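Repeat Five Residue (Rfr) protein or pentapeptide repeat protein (Cyanothece, PDB 2O6W) is of unknown function but folds as a right-handed quadrilateral beta helix built from tandem five-residue repeats. Local coordinates at residues 55-60 and 75-80; 24-30 and 67-73; 118-124 and 137-143; 1-5 and 18-23. All coordinates share one frame; numbering follows the deposited sequence.

Contact 1: residues 55-60 and 75-80; sequences PVDLTR and SIILEN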
loop_
_atom_site.group_PDB
_atom_site.type_symbol
_atom_site.label_atom_id
_atom_site.label_comp_id
_atom_site.label_asym_id
_atom_site.label_seq_id
_atom_site.Cartn_x
_atom_site.Cartn_y
_atom_site.Cartn_z
ATOM N N PRO A 55 9.052 -5.940 7.199
ATOM C CA PRO A 55 8.084 -5.264 6.332
ATOM C C PRO A 55 8.613 -3.895 5.890
ATOM O O PRO A 55 9.293 -3.212 6.652
ATOM C CB PRO A 55 6.847 -5.160 7.222
ATOM C CG PRO A 55 7.434 -5.011 8.581
ATOM C CD PRO A 55 8.554 -6.019 8.583
ATOM N N VAL A 56 8.312 -3.511 4.653
ATOM C CA VAL A 56 8.762 -2.229 4.135
ATOM C C VAL A 56 8.114 -1.110 4.948
ATOM O O VAL A 56 6.910 -1.128 5.195
ATOM C CB VAL A 56 8.404 -2.091 2.644
ATOM C CG1 VAL A 56 8.794 -0.718 2.130
ATOM C CG2 VAL A 56 9.115 -3.179 1.847
ATOM N N ASP A 57 8.920 -0.144 5.370
ATOM C CA ASP A 57 8.418 0.957 6.179
ATOM C C ASP A 57 8.278 2.256 5.379
ATOM O O ASP A 57 9.274 2.871 4.980
ATOM C CB ASP A 57 9.344 1.182 7.375
ATOM C CG ASP A 57 8.682 1.964 8.481
ATOM O OD1 ASP A 57 7.906 2.895 8.172
ATOM O OD2 ASP A 57 8.947 1.664 9.672
ATOM N N LEU A 58 7.035 2.671 5.161
ATOM C CA LEU A 58 6.750 3.888 4.414
ATOM C C LEU A 58 5.943 4.883 5.247
ATOM O O LEU A 58 5.076 5.594 4.729
ATOM C CB LEU A 58 6.008 3.538 3.115
ATOM C CG LEU A 58 6.838 2.820 2.034
ATOM C CD1 LEU A 58 5.930 2.289 0.932
ATOM C CD2 LEU A 58 7.864 3.788 1.453
ATOM N N THR A 59 6.247 4.921 6.541
ATOM C CA THR A 59 5.594 5.817 7.486
ATOM C C THR A 59 5.764 7.252 7.032
ATOM O O THR A 59 6.863 7.661 6.645
ATOM C CB THR A 59 6.222 5.707 8.899
ATOM O OG1 THR A 59 6.007 4.391 9.421
ATOM C CG2 THR A 59 5.617 6.747 9.844
ATOM N N ARG A 60 4.673 8.007 7.103
ATOM C CA ARG A 60 4.642 9.415 6.721
ATOM C C ARG A 60 5.114 9.703 5.294
ATOM O O ARG A 60 5.408 10.849 4.954
ATOM C CB ARG A 60 5.461 10.247 7.711
ATOM C CG ARG A 60 4.936 10.230 9.159
ATOM C CD ARG A 60 5.704 11.216 10.047
ATOM N NE ARG A 60 7.147 10.994 9.964
ATOM C CZ ARG A 60 7.797 10.049 10.638
ATOM N NH1 ARG A 60 7.134 9.238 11.457
ATOM N NH2 ARG A 60 9.105 9.903 10.478
ATOM N N SER A 75 1.680 -6.536 4.347
ATOM C CA SER A 75 2.301 -6.196 5.627
ATOM C C SER A 75 3.091 -4.891 5.601
ATOM O O SER A 75 3.883 -4.618 6.505
ATOM C CB SER A 75 3.217 -7.333 6.086
ATOM O OG SER A 75 2.478 -8.534 6.249
ATOM N N ILE A 76 2.870 -4.080 4.578
ATOM C CA ILE A 76 3.579 -2.817 4.464
ATOM C C ILE A 76 3.136 -1.831 5.541
ATOM O O ILE A 76 2.004 -1.897 6.034
ATOM C CB ILE A 76 3.342 -2.179 3.085
ATOM C CG1 ILE A 76 4.480 -1.215 2.755
ATOM C CG2 ILE A 76 2.018 -1.438 3.085
ATOM C CD1 ILE A 76 4.555 -0.867 1.293
ATOM N N ILE A 77 4.030 -0.913 5.894
ATOM C CA ILE A 77 3.735 0.095 6.910
ATOM C C ILE A 77 3.536 1.471 6.266
ATOM O O ILE A 77 4.490 2.126 5.844
ATOM C CB ILE A 77 4.873 0.156 7.958
ATOM C CG1 ILE A 77 5.059 -1.232 8.586
ATOM C CG2 ILE A 77 4.533 1.151 9.058
ATOM C CD1 ILE A 77 6.187 -1.306 9.582
ATOM N N LEU A 78 2.275 1.885 6.182
ATOM C CA LEU A 78 1.911 3.166 5.593
ATOM C C LEU A 78 1.215 4.042 6.627
ATOM O O LEU A 78 0.295 4.799 6.307
ATOM C CB LEU A 78 0.990 2.952 4.386
ATOM C CG LEU A 78 1.659 2.431 3.112
ATOM C CD1 LEU A 78 0.604 2.057 2.084
ATOM C CD2 LEU A 78 2.584 3.501 2.549
ATOM N N GLU A 79 1.650 3.936 7.874
ATOM C CA GLU A 79 1.053 4.726 8.939
ATOM C C GLU A 79 1.262 6.214 8.667
ATOM O O GLU A 79 2.361 6.640 8.328
ATOM C CB GLU A 79 1.665 4.330 10.284
ATOM C CG GLU A 79 1.025 5.006 11.482
ATOM C CD GLU A 79 1.420 4.356 12.801
ATOM O OE1 GLU A 79 0.966 4.845 13.863
ATOM O OE2 GLU A 79 2.178 3.355 12.781
ATOM N N ASN A 80 0.191 6.986 8.792
ATOM C CA ASN A 80 0.235 8.423 8.567
ATOM C C ASN A 80 0.813 8.787 7.202
ATOM O O ASN A 80 1.410 9.849 7.025
ATOM C CB ASN A 80 1.038 9.089 9.683
ATOM C CG ASN A 80 0.361 8.954 11.036
ATOM O OD1 ASN A 80 1.011 9.001 12.081
ATOM N ND2 ASN A 80 -0.958 8.788 11.020
HETATM O O HOH W 1 5.061 3.895 11.929
HETATM O O HOH W 2 4.263 8.538 12.317
#
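I77 reaches across to 55-60 with its whole side chain. Its CB lies 3.7 Å from V56 O and close to the backbone of D57. There the branches part: CG2, anti to the backbone N, runs alongside T59 and comes 3.6 Å from T59 OG1, with D57 OD1 a little farther off. The other arm, CG1, passes V56 O. At its tip, I77 CD1 ends 4.0 Å from P55 CG and near D57 OD2. CG2 lies beside an Asx turn in which D57 OD1 takes both the T59 backbone N and T59 OG1, the hydroxyl on its syn lone pair. The I77 backbone itself bridges that of D57: I77 N gives to V56 O at 3.0 Å, and I77 O receives L58 N at 2.7 Å. On the inner side L58 CD1 meets I76 CD1 at 3.5 Å, while L58 CB packs on L78 CD2. Farther along, R60 N bonds to E79 O, and one water joins T59 OG1 to E79 OE2. Two nearly parallel segments, one coil apart, with leucines stacked inward and polar or mixed side chains outward, are the hallmark of the pentapeptide-repeat beta helix.

Contact 2: residues 24-30 and 67-73; sequences NLPRENF and NLYQSDL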
loop_
_atom_site.group_PDB
_atom_site.type_symbol
_atom_site.label_atom_id
_atom_site.label_comp_id
_atom_site.label_asym_id
_atom_site.label_seq_id
_atom_site.Cartn_x
_atom_site.Cartn_y
_atom_site.Cartn_z
ATOM N N ASN A 24 6.079 6.085 -10.700
ATOM C CA ASN A 24 5.480 4.975 -11.424
ATOM C C ASN A 24 6.143 3.672 -10.984
ATOM O O ASN A 24 7.195 3.291 -11.498
ATOM C CB ASN A 24 5.668 5.172 -12.929
ATOM C CG ASN A 24 4.811 4.231 -13.750
ATOM O OD1 ASN A 24 3.597 4.156 -13.552
ATOM N ND2 ASN A 24 5.430 3.514 -14.684
ATOM N N LEU A 25 5.530 2.999 -10.019
ATOM C CA LEU A 25 6.068 1.740 -9.522
ATOM C C LEU A 25 5.040 0.610 -9.586
ATOM O O LEU A 25 4.753 -0.040 -8.584
ATOM C CB LEU A 25 6.579 1.917 -8.090
ATOM C CG LEU A 25 7.783 2.857 -7.960
ATOM C CD1 LEU A 25 8.201 2.977 -6.500
ATOM C CD2 LEU A 25 8.947 2.328 -8.798
ATOM N N PRO A 26 4.453 0.377 -10.773
ATOM C CA PRO A 26 3.467 -0.701 -10.867
ATOM C C PRO A 26 4.128 -2.074 -10.891
ATOM O O PRO A 26 5.300 -2.216 -11.261
ATOM C CB PRO A 26 2.743 -0.391 -12.177
ATOM C CG PRO A 26 3.836 0.194 -13.025
ATOM C CD PRO A 26 4.533 1.126 -12.045
ATOM N N ARG A 27 3.364 -3.080 -10.478
ATOM C CA ARG A 27 3.833 -4.453 -10.463
ATOM C C ARG A 27 5.141 -4.680 -9.719
ATOM O O ARG A 27 5.977 -5.454 -10.165
ATOM C CB ARG A 27 3.959 -4.953 -11.902
ATOM C CG ARG A 27 2.615 -5.121 -12.569
ATOM C CD ARG A 27 2.731 -5.343 -14.059
ATOM N NE ARG A 27 1.437 -5.716 -14.611
ATOM C CZ ARG A 27 1.199 -5.905 -15.902
ATOM N NH1 ARG A 27 2.180 -5.748 -16.786
ATOM N NH2 ARG A 27 -0.019 -6.266 -16.300
ATOM N N GLU A 28 5.328 -4.002 -8.593
ATOM C CA GLU A 28 6.545 -4.198 -7.811
ATOM C C GLU A 28 6.223 -5.070 -6.595
ATOM O O GLU A 28 5.057 -5.300 -6.260
ATOM C CB GLU A 28 7.126 -2.856 -7.359
ATOM C CG GLU A 28 7.639 -1.964 -8.492
ATOM C CD GLU A 28 8.905 -2.494 -9.170
ATOM O OE1 GLU A 28 9.340 -1.887 -10.176
ATOM O OE2 GLU A 28 9.470 -3.508 -8.701
ATOM N N ASN A 29 7.256 -5.574 -5.939
ATOM C CA ASN A 29 7.043 -6.408 -4.774
ATOM C C ASN A 29 7.655 -5.783 -3.523
ATOM O O ASN A 29 8.853 -5.881 -3.288
ATOM C CB ASN A 29 7.621 -7.802 -5.016
ATOM C CG ASN A 29 7.534 -8.692 -3.789
ATOM O OD1 ASN A 29 6.727 -8.453 -2.886
ATOM N ND2 ASN A 29 8.364 -9.736 -3.754
ATOM N N PHE A 30 6.810 -5.130 -2.732
ATOM C CA PHE A 30 7.231 -4.498 -1.491
ATOM C C PHE A 30 6.545 -5.211 -0.333
ATOM O O PHE A 30 6.304 -4.607 0.706
ATOM C CB PHE A 30 6.808 -3.027 -1.458
ATOM C CG PHE A 30 7.422 -2.183 -2.532
ATOM C CD1 PHE A 30 6.615 -1.469 -3.412
ATOM C CD2 PHE A 30 8.802 -2.083 -2.657
ATOM C CE1 PHE A 30 7.174 -0.663 -4.403
ATOM C CE2 PHE A 30 9.374 -1.279 -3.644
ATOM C CZ PHE A 30 8.556 -0.570 -4.521
ATOM N N ASN A 67 1.628 5.585 -8.996
ATOM C CA ASN A 67 1.015 4.399 -9.576
ATOM C C ASN A 67 1.606 3.114 -8.997
ATOM O O ASN A 67 2.779 2.794 -9.231
ATOM C CB ASN A 67 1.182 4.387 -11.098
ATOM C CG ASN A 67 0.594 3.139 -11.725
ATOM O OD1 ASN A 67 -0.383 2.585 -11.211
ATOM N ND2 ASN A 67 1.164 2.699 -12.841
ATOM N N LEU A 68 0.793 2.379 -8.245
ATOM C CA LEU A 68 1.241 1.126 -7.636
ATOM C C LEU A 68 0.413 -0.058 -8.129
ATOM O O LEU A 68 0.372 -1.112 -7.497
ATOM C CB LEU A 68 1.154 1.232 -6.113
ATOM C CG LEU A 68 2.069 2.325 -5.545
ATOM C CD1 LEU A 68 1.749 2.594 -4.079
ATOM C CD2 LEU A 68 3.511 1.893 -5.715
ATOM N N TYR A 69 -0.234 0.135 -9.275
ATOM C CA TYR A 69 -1.068 -0.892 -9.894
ATOM C C TYR A 69 -0.458 -2.295 -9.818
ATOM O O TYR A 69 0.692 -2.501 -10.200
ATOM C CB TYR A 69 -1.340 -0.525 -11.357
ATOM C CG TYR A 69 -2.156 -1.552 -12.098
ATOM C CD1 TYR A 69 -3.471 -1.820 -11.731
ATOM C CD2 TYR A 69 -1.610 -2.269 -13.161
ATOM C CE1 TYR A 69 -4.221 -2.780 -12.403
ATOM C CE2 TYR A 69 -2.349 -3.229 -13.838
ATOM C CZ TYR A 69 -3.654 -3.482 -13.457
ATOM O OH TYR A 69 -4.390 -4.435 -14.127
ATOM N N GLN A 70 -1.247 -3.241 -9.313
ATOM C CA GLN A 70 -0.846 -4.642 -9.169
ATOM C C GLN A 70 0.419 -4.899 -8.371
ATOM O O GLN A 70 1.063 -5.922 -8.554
ATOM C CB GLN A 70 -0.697 -5.299 -10.542
ATOM C CG GLN A 70 -1.996 -5.479 -11.282
ATOM C CD GLN A 70 -1.845 -6.379 -12.496
ATOM O OE1 GLN A 70 -0.946 -6.190 -13.316
ATOM N NE2 GLN A 70 -2.732 -7.358 -12.620
ATOM N N SER A 71 0.784 -3.975 -7.493
ATOM C CA SER A 71 1.976 -4.146 -6.675
ATOM C C SER A 71 1.662 -4.930 -5.397
ATOM O O SER A 71 0.543 -4.877 -4.882
ATOM C CB SER A 71 2.557 -2.782 -6.302
ATOM O OG SER A 71 3.335 -2.249 -7.360
ATOM N N ASP A 72 2.643 -5.673 -4.896
ATOM C CA ASP A 72 2.461 -6.430 -3.662
ATOM C C ASP A 72 2.912 -5.501 -2.532
ATOM O O ASP A 72 4.058 -5.044 -2.512
ATOM C CB ASP A 72 3.329 -7.701 -3.667
ATOM C CG ASP A 72 3.034 -8.630 -2.480
ATOM O OD1 ASP A 72 2.707 -8.128 -1.373
ATOM O OD2 ASP A 72 3.151 -9.869 -2.648
ATOM N N LEU A 73 2.008 -5.227 -1.597
ATOM C CA LEU A 73 2.304 -4.356 -0.467
ATOM C C LEU A 73 1.927 -5.062 0.836
ATOM O O LEU A 73 1.635 -4.416 1.846
ATOM C CB LEU A 73 1.506 -3.048 -0.595
ATOM C CG LEU A 73 1.631 -2.312 -1.940
ATOM C CD1 LEU A 73 0.710 -1.095 -1.978
ATOM C CD2 LEU A 73 3.071 -1.901 -2.154
HETATM O O HOH W 3 3.339 -7.721 -7.472
HETATM O O HOH W 4 5.481 -10.337 -1.210
#
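The R27 guanidinium meets Q70 at its edge: OE1 lies in the guanidinium plane and takes NE at 2.8 Å and NH2 at 3.1 Å, a side-on grip by two nitrogens on one oxygen, with the amide plane turned 38° from the guanidinium. The Y69 ring carries Q70 CG over one face, toward the rim, and the F30 ring has L73 CD2 at its edge, in plane, 3.8 Å from CD1. The amides of N24 and N67 lie side by side, 29° apart, and N67 ND2 gives to N24 OD1 at 2.9 Å with P26 CB packed nearby. S71 OG is placed beside its own backbone N (chi1 -81°), where it takes the E28 N-H at 2.9 Å in a nearly straight bond and gives a weak bond to L25 O. Backbone bonds frame this centre: L25 N to N67 O, R27 N to Y69 O, D72 N to E28 O at 2.8 Å, and F30 N to D72 O. N29 OD1 and D72 OD2 share a water, the latter link weak, while N29 OD1 also accepts from G31 N, and D72 OD1 is hydrogen-bonded to S74 OG. Q70 NE2 goes on to E90 OE2, so a relay of polar groups runs from R27 through the Q70 amide to a carboxylate. That acceptor would probably polarise the amide and strengthen OE1 as a partner for the arginine's charge.

Contact 3: residues 118-124 and 137-143; sequences LENANLR and HLKGIET
The R124 chain, extended from CG to NE and turned at its end (chi4 81°), meets E142, whose chi1 of -53° sets CG beside its own backbone N. The guanidinium then meets E142 OE1 end-on, with NH1 at 2.6 Å and NH2 at 2.7 Å, both to the one oxygen in a salt bridge. The carboxylate stands 87° to the guanidinium: NH2 uses the anti lone pair of OE1, whereas NH1 comes from above the carboxylate plane. E142 CB lies over one face of the guanidinium. Within 118-124, N122 OD1 accepts R124 N in an Asx turn and, weakly, R124 NH1. A methionine in place of R124 would probably leave the E142 carboxylate without its cationic mate and free to swing away. At the other end E119 lies alongside K139 in a long salt bridge, OE2 to NZ 3.6 Å, and its OE1 comes 3.2 Å from H137 CE1. Backbone bonds join the segments, among them N120 N to K139 O at 3.0 Å and L123 N to E142 O at 2.8 Å. Neither segment is regular helix or strand, and their neighbours here are loops of adjoining coils: type II turns L118-A121 and L138-I141 stack as successive corners, G100 to G105 of the preceding coil bond to 118-124, and L118 and L123 turn to the leucine core at L98, L113 and L128.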
loop_
_atom_site.group_PDB
_atom_site.type_symbol
_atom_site.label_atom_id
_atom_site.label_comp_id
_atom_site.label_asym_id
_atom_site.label_seq_id
_atom_site.Cartn_x
_atom_site.Cartn_y
_atom_site.Cartn_z
ATOM N N LEU A 118 -6.905 0.043 8.886
ATOM C CA LEU A 118 -7.131 1.381 8.358
ATOM C C LEU A 118 -7.733 2.344 9.373
ATOM O O LEU A 118 -8.439 3.270 8.992
ATOM C CB LEU A 118 -8.043 1.326 7.125
ATOM C CG LEU A 118 -7.419 0.835 5.813
ATOM C CD1 LEU A 118 -6.993 -0.618 5.961
ATOM C CD2 LEU A 118 -8.424 0.988 4.680
ATOM N N GLU A 119 -7.445 2.146 10.656
ATOM C CA GLU A 119 -8.002 3.014 11.694
ATOM C C GLU A 119 -7.757 4.501 11.443
ATOM O O GLU A 119 -6.633 4.923 11.172
ATOM C CB GLU A 119 -7.446 2.640 13.072
ATOM C CG GLU A 119 -8.218 3.276 14.233
ATOM C CD GLU A 119 -7.771 2.763 15.597
ATOM O OE1 GLU A 119 -7.603 1.528 15.744
ATOM O OE2 GLU A 119 -7.607 3.586 16.530
ATOM N N ASN A 120 -8.828 5.285 11.529
ATOM C CA ASN A 120 -8.760 6.724 11.337
ATOM C C ASN A 120 -8.307 7.143 9.949
ATOM O O ASN A 120 -7.968 8.302 9.716
ATOM C CB ASN A 120 -7.829 7.338 12.379
ATOM C CG ASN A 120 -8.273 7.030 13.785
ATOM O OD1 ASN A 120 -9.470 7.009 14.065
ATOM N ND2 ASN A 120 -7.322 6.792 14.678
ATOM N N ALA A 121 -8.301 6.200 9.022
ATOM C CA ALA A 121 -7.881 6.515 7.673
ATOM C C ALA A 121 -8.951 7.353 6.976
ATOM O O ALA A 121 -10.141 7.228 7.273
ATOM C CB ALA A 121 -7.628 5.238 6.899
ATOM N N ASN A 122 -8.519 8.214 6.058
ATOM C CA ASN A 122 -9.437 9.058 5.301
ATOM C C ASN A 122 -9.746 8.431 3.939
ATOM O O ASN A 122 -8.880 8.370 3.064
ATOM C CB ASN A 122 -8.840 10.453 5.094
ATOM C CG ASN A 122 -9.727 11.343 4.232
ATOM O OD1 ASN A 122 -10.925 11.080 4.085
ATOM N ND2 ASN A 122 -9.150 12.405 3.671
ATOM N N LEU A 123 -10.985 7.976 3.764
ATOM C CA LEU A 123 -11.411 7.354 2.518
ATOM C C LEU A 123 -12.388 8.205 1.713
ATOM O O LEU A 123 -13.163 7.673 0.916
ATOM C CB LEU A 123 -12.048 5.993 2.797
ATOM C CG LEU A 123 -11.104 4.825 3.077
ATOM C CD1 LEU A 123 -10.145 5.172 4.197
ATOM C CD2 LEU A 123 -11.935 3.605 3.443
ATOM N N ARG A 124 -12.351 9.518 1.915
ATOM C CA ARG A 124 -13.238 10.425 1.191
ATOM C C ARG A 124 -12.985 10.376 -0.305
ATOM O O ARG A 124 -11.868 10.620 -0.757
ATOM C CB ARG A 124 -13.046 11.868 1.660
ATOM C CG ARG A 124 -13.574 12.162 3.040
ATOM C CD ARG A 124 -13.448 13.642 3.360
ATOM N NE ARG A 124 -13.954 13.938 4.695
ATOM C CZ ARG A 124 -13.269 13.749 5.818
ATOM N NH1 ARG A 124 -12.034 13.270 5.777
ATOM N NH2 ARG A 124 -13.830 14.021 6.989
ATOM N N HIS A 137 -9.830 -3.822 9.600
ATOM C CA HIS A 137 -10.177 -2.888 10.666
ATOM C C HIS A 137 -10.523 -1.520 10.082
ATOM O O HIS A 137 -9.638 -0.794 9.629
ATOM C CB HIS A 137 -9.000 -2.761 11.634
ATOM C CG HIS A 137 -9.372 -2.192 12.966
ATOM N ND1 HIS A 137 -8.475 -1.513 13.764
ATOM C CD2 HIS A 137 -10.540 -2.215 13.649
ATOM C CE1 HIS A 137 -9.076 -1.141 14.879
ATOM N NE2 HIS A 137 -10.330 -1.555 14.835
ATOM N N LEU A 138 -11.805 -1.166 10.096
ATOM C CA LEU A 138 -12.240 0.116 9.540
ATOM C C LEU A 138 -12.695 1.121 10.587
ATOM O O LEU A 138 -13.389 2.085 10.274
ATOM C CB LEU A 138 -13.364 -0.100 8.532
ATOM C CG LEU A 138 -13.006 -0.891 7.273
ATOM C CD1 LEU A 138 -14.262 -1.060 6.441
ATOM C CD2 LEU A 138 -11.922 -0.164 6.474
ATOM N N LYS A 139 -12.286 0.897 11.829
ATOM C CA LYS A 139 -12.649 1.782 12.923
ATOM C C LYS A 139 -12.208 3.231 12.683
ATOM O O LYS A 139 -11.049 3.489 12.358
ATOM C CB LYS A 139 -12.035 1.261 14.224
ATOM C CG LYS A 139 -12.164 2.218 15.394
ATOM C CD LYS A 139 -11.299 1.799 16.571
ATOM C CE LYS A 139 -11.304 2.882 17.636
ATOM N NZ LYS A 139 -10.302 2.646 18.704
ATOM N N GLY A 140 -13.145 4.166 12.830
ATOM C CA GLY A 140 -12.840 5.582 12.670
ATOM C C GLY A 140 -12.565 6.145 11.287
ATOM O O GLY A 140 -12.175 7.304 11.175
ATOM N N ILE A 141 -12.760 5.356 10.235
ATOM C CA ILE A 141 -12.514 5.852 8.879
ATOM C C ILE A 141 -13.466 6.998 8.544
ATOM O O ILE A 141 -14.543 7.110 9.122
ATOM C CB ILE A 141 -12.698 4.746 7.812
ATOM C CG1 ILE A 141 -14.112 4.167 7.889
ATOM C CG2 ILE A 141 -11.676 3.654 8.012
ATOM C CD1 ILE A 141 -14.411 3.146 6.810
ATOM N N GLU A 142 -13.062 7.848 7.611
ATOM C CA GLU A 142 -13.879 8.977 7.194
ATOM C C GLU A 142 -14.322 8.737 5.752
ATOM O O GLU A 142 -13.536 8.281 4.920
ATOM C CB GLU A 142 -13.065 10.269 7.281
ATOM C CG GLU A 142 -12.417 10.506 8.639
ATOM C CD GLU A 142 -11.407 11.656 8.627
ATOM O OE1 GLU A 142 -11.806 12.803 8.328
ATOM O OE2 GLU A 142 -10.212 11.412 8.920
ATOM N N THR A 143 -15.584 9.029 5.457
ATOM C CA THR A 143 -16.106 8.838 4.110
ATOM C C THR A 143 -17.022 9.991 3.719
ATOM O O THR A 143 -17.225 10.920 4.493
ATOM C CB THR A 143 -16.897 7.515 3.995
ATOM O OG1 THR A 143 -17.947 7.497 4.968
ATOM C CG2 THR A 143 -15.980 6.323 4.220
#

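Contact 4: residues 1-5 and 18-23; sequences AMTNN and CNLEGV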
loop_
_atom_site.group_PDB
_atom_site.type_symbol
_atom_site.label_atom_id
_atom_site.label_comp_id
_atom_site.label_asym_id
_atom_site.label_seq_id
_atom_site.Cartn_x
_atom_site.Cartn_y
_atom_site.Cartn_z
ATOM N N ALA A 1 17.515 12.763 -3.225
ATOM C CA ALA A 1 17.405 12.349 -4.650
ATOM C C ALA A 1 16.565 11.083 -4.818
ATOM O O ALA A 1 16.618 10.175 -3.991
ATOM C CB ALA A 1 18.791 12.130 -5.234
HETATM N N MSE A 2 15.795 11.030 -5.899
HETATM C CA MSE A 2 14.951 9.881 -6.178
HETATM C C MSE A 2 15.764 8.591 -6.189
HETATM O O MSE A 2 15.324 7.549 -5.694
HETATM C CB MSE A 2 14.264 10.049 -7.530
HETATM C CG MSE A 2 13.335 8.900 -7.877
HETATM SE SE MSE A 2 12.075 8.511 -6.435
HETATM C CE MSE A 2 11.051 10.173 -6.445
ATOM N N THR A 3 16.952 8.669 -6.770
ATOM C CA THR A 3 17.846 7.527 -6.860
ATOM C C THR A 3 18.134 6.970 -5.458
ATOM O O THR A 3 18.134 5.759 -5.250
ATOM C CB THR A 3 19.160 7.947 -7.561
ATOM O OG1 THR A 3 19.966 6.794 -7.812
ATOM C CG2 THR A 3 19.926 8.931 -6.703
ATOM N N ASN A 4 18.354 7.864 -4.497
ATOM C CA ASN A 4 18.630 7.468 -3.125
ATOM C C ASN A 4 17.397 6.852 -2.462
ATOM O O ASN A 4 17.515 5.911 -1.674
ATOM C CB ASN A 4 19.111 8.675 -2.309
ATOM C CG ASN A 4 19.539 8.293 -0.897
ATOM O OD1 ASN A 4 18.771 8.430 0.065
ATOM N ND2 ASN A 4 20.770 7.800 -0.768
ATOM N N ASN A 5 16.216 7.384 -2.770
ATOM C CA ASN A 5 14.984 6.851 -2.198
ATOM C C ASN A 5 14.773 5.424 -2.690
ATOM O O ASN A 5 14.452 4.533 -1.911
ATOM C CB ASN A 5 13.780 7.718 -2.584
ATOM C CG ASN A 5 13.855 9.111 -1.995
ATOM O OD1 ASN A 5 14.600 9.358 -1.049
ATOM N ND2 ASN A 5 13.073 10.030 -2.549
ATOM N N CYS A 18 9.714 9.910 2.891
ATOM C CA CYS A 18 10.168 10.212 1.536
ATOM C C CYS A 18 9.068 10.890 0.718
ATOM O O CYS A 18 7.879 10.730 0.994
ATOM C CB CYS A 18 10.597 8.925 0.805
ATOM S SG CYS A 18 12.080 8.053 1.434
ATOM N N ASN A 19 9.479 11.660 -0.281
ATOM C CA ASN A 19 8.543 12.314 -1.173
ATOM C C ASN A 19 8.576 11.525 -2.469
ATOM O O ASN A 19 9.522 11.628 -3.250
ATOM C CB ASN A 19 8.942 13.771 -1.400
ATOM C CG ASN A 19 8.602 14.651 -0.205
ATOM O OD1 ASN A 19 7.433 14.747 0.192
ATOM N ND2 ASN A 19 9.616 15.288 0.382
ATOM N N LEU A 20 7.541 10.719 -2.677
ATOM C CA LEU A 20 7.439 9.871 -3.853
ATOM C C LEU A 20 6.191 10.186 -4.658
ATOM O O LEU A 20 5.605 9.299 -5.278
ATOM C CB LEU A 20 7.406 8.406 -3.413
ATOM C CG LEU A 20 8.571 7.968 -2.522
ATOM C CD1 LEU A 20 8.254 6.637 -1.857
ATOM C CD2 LEU A 20 9.836 7.877 -3.359
ATOM N N GLU A 21 5.786 11.449 -4.655
ATOM C CA GLU A 21 4.593 11.871 -5.380
ATOM C C GLU A 21 4.683 11.577 -6.879
ATOM O O GLU A 21 5.672 11.903 -7.523
ATOM C CB GLU A 21 4.357 13.376 -5.203
ATOM C CG GLU A 21 4.486 13.924 -3.779
ATOM C CD GLU A 21 5.940 14.041 -3.290
ATOM O OE1 GLU A 21 6.879 14.087 -4.126
ATOM O OE2 GLU A 21 6.135 14.109 -2.054
ATOM N N GLY A 22 3.641 10.965 -7.425
ATOM C CA GLY A 22 3.616 10.677 -8.843
ATOM C C GLY A 22 4.570 9.639 -9.405
ATOM O O GLY A 22 4.662 9.515 -10.628
ATOM N N VAL A 23 5.278 8.889 -8.560
ATOM C CA VAL A 23 6.191 7.880 -9.094
ATOM C C VAL A 23 5.421 6.749 -9.758
ATOM O O VAL A 23 4.260 6.486 -9.431
ATOM C CB VAL A 23 7.113 7.244 -8.015
ATOM C CG1 VAL A 23 8.043 8.293 -7.439
ATOM C CG2 VAL A 23 6.280 6.569 -6.933
HETATM O O HOH W 5 12.233 12.266 -0.436
#
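M2, a selenomethionine, and N5 on the first turn of helix 2-10 lie against 18-23, where the N-terminal helix packs beside a corner of the N-terminal coil of the pentapeptide-repeat beta helix; L20 to V23 form its type II turn. The apolar contacts come from M2, whose chain leaves anti to the backbone N (chi1 -179°) and then bends at both further torsions. Its SE rests 3.9 Å from L20 CD2, and its methyl CE lies 3.7 Å from V23 CG1. Mixed contacts follow: M2 CE approaches N19 O at 3.8 Å, and N5 and L20 run antiparallel to one another, with CB and ND2 of N5 each 4.0 Å from L20 CD2. N5 OD1 stands 3.8 Å from C18 SG, which is joined to C15 in a disulfide. No direct hydrogen bond crosses between the segments; the polar link is made by water. An alanine here in place of N5 would keep the CB contact with L20 but would probably cost the water its amide donor and open a gap beside C18 SG. The join is small, burying 203 Å² over both segments. The bridging water accepts from N5 ND2 at 3.2 Å and from the backbone N of N19 at 2.8 Å.

From the N terminus, contact 4 comes first: it closes the short loop that holds most of helix 2-10 and lays the helix start on the first coil. Segment 24-30 then opens contact 2, whose partner 67-73 arrives only after a long excursion with the unmodelled residues 38-40. Contact 1 opens inside that excursion, at 55-60, and closes beyond it, at 75-80, so contacts 1 and 2 cross; they touch where V56 and I76 pack on F30. Contact 4 joins contact 2 through a probable hydrogen bond from N67 N to V23 O. Contact 3 follows in series near the C terminus, centred about 26 Å from the centre of contact 4, tying the last coils together.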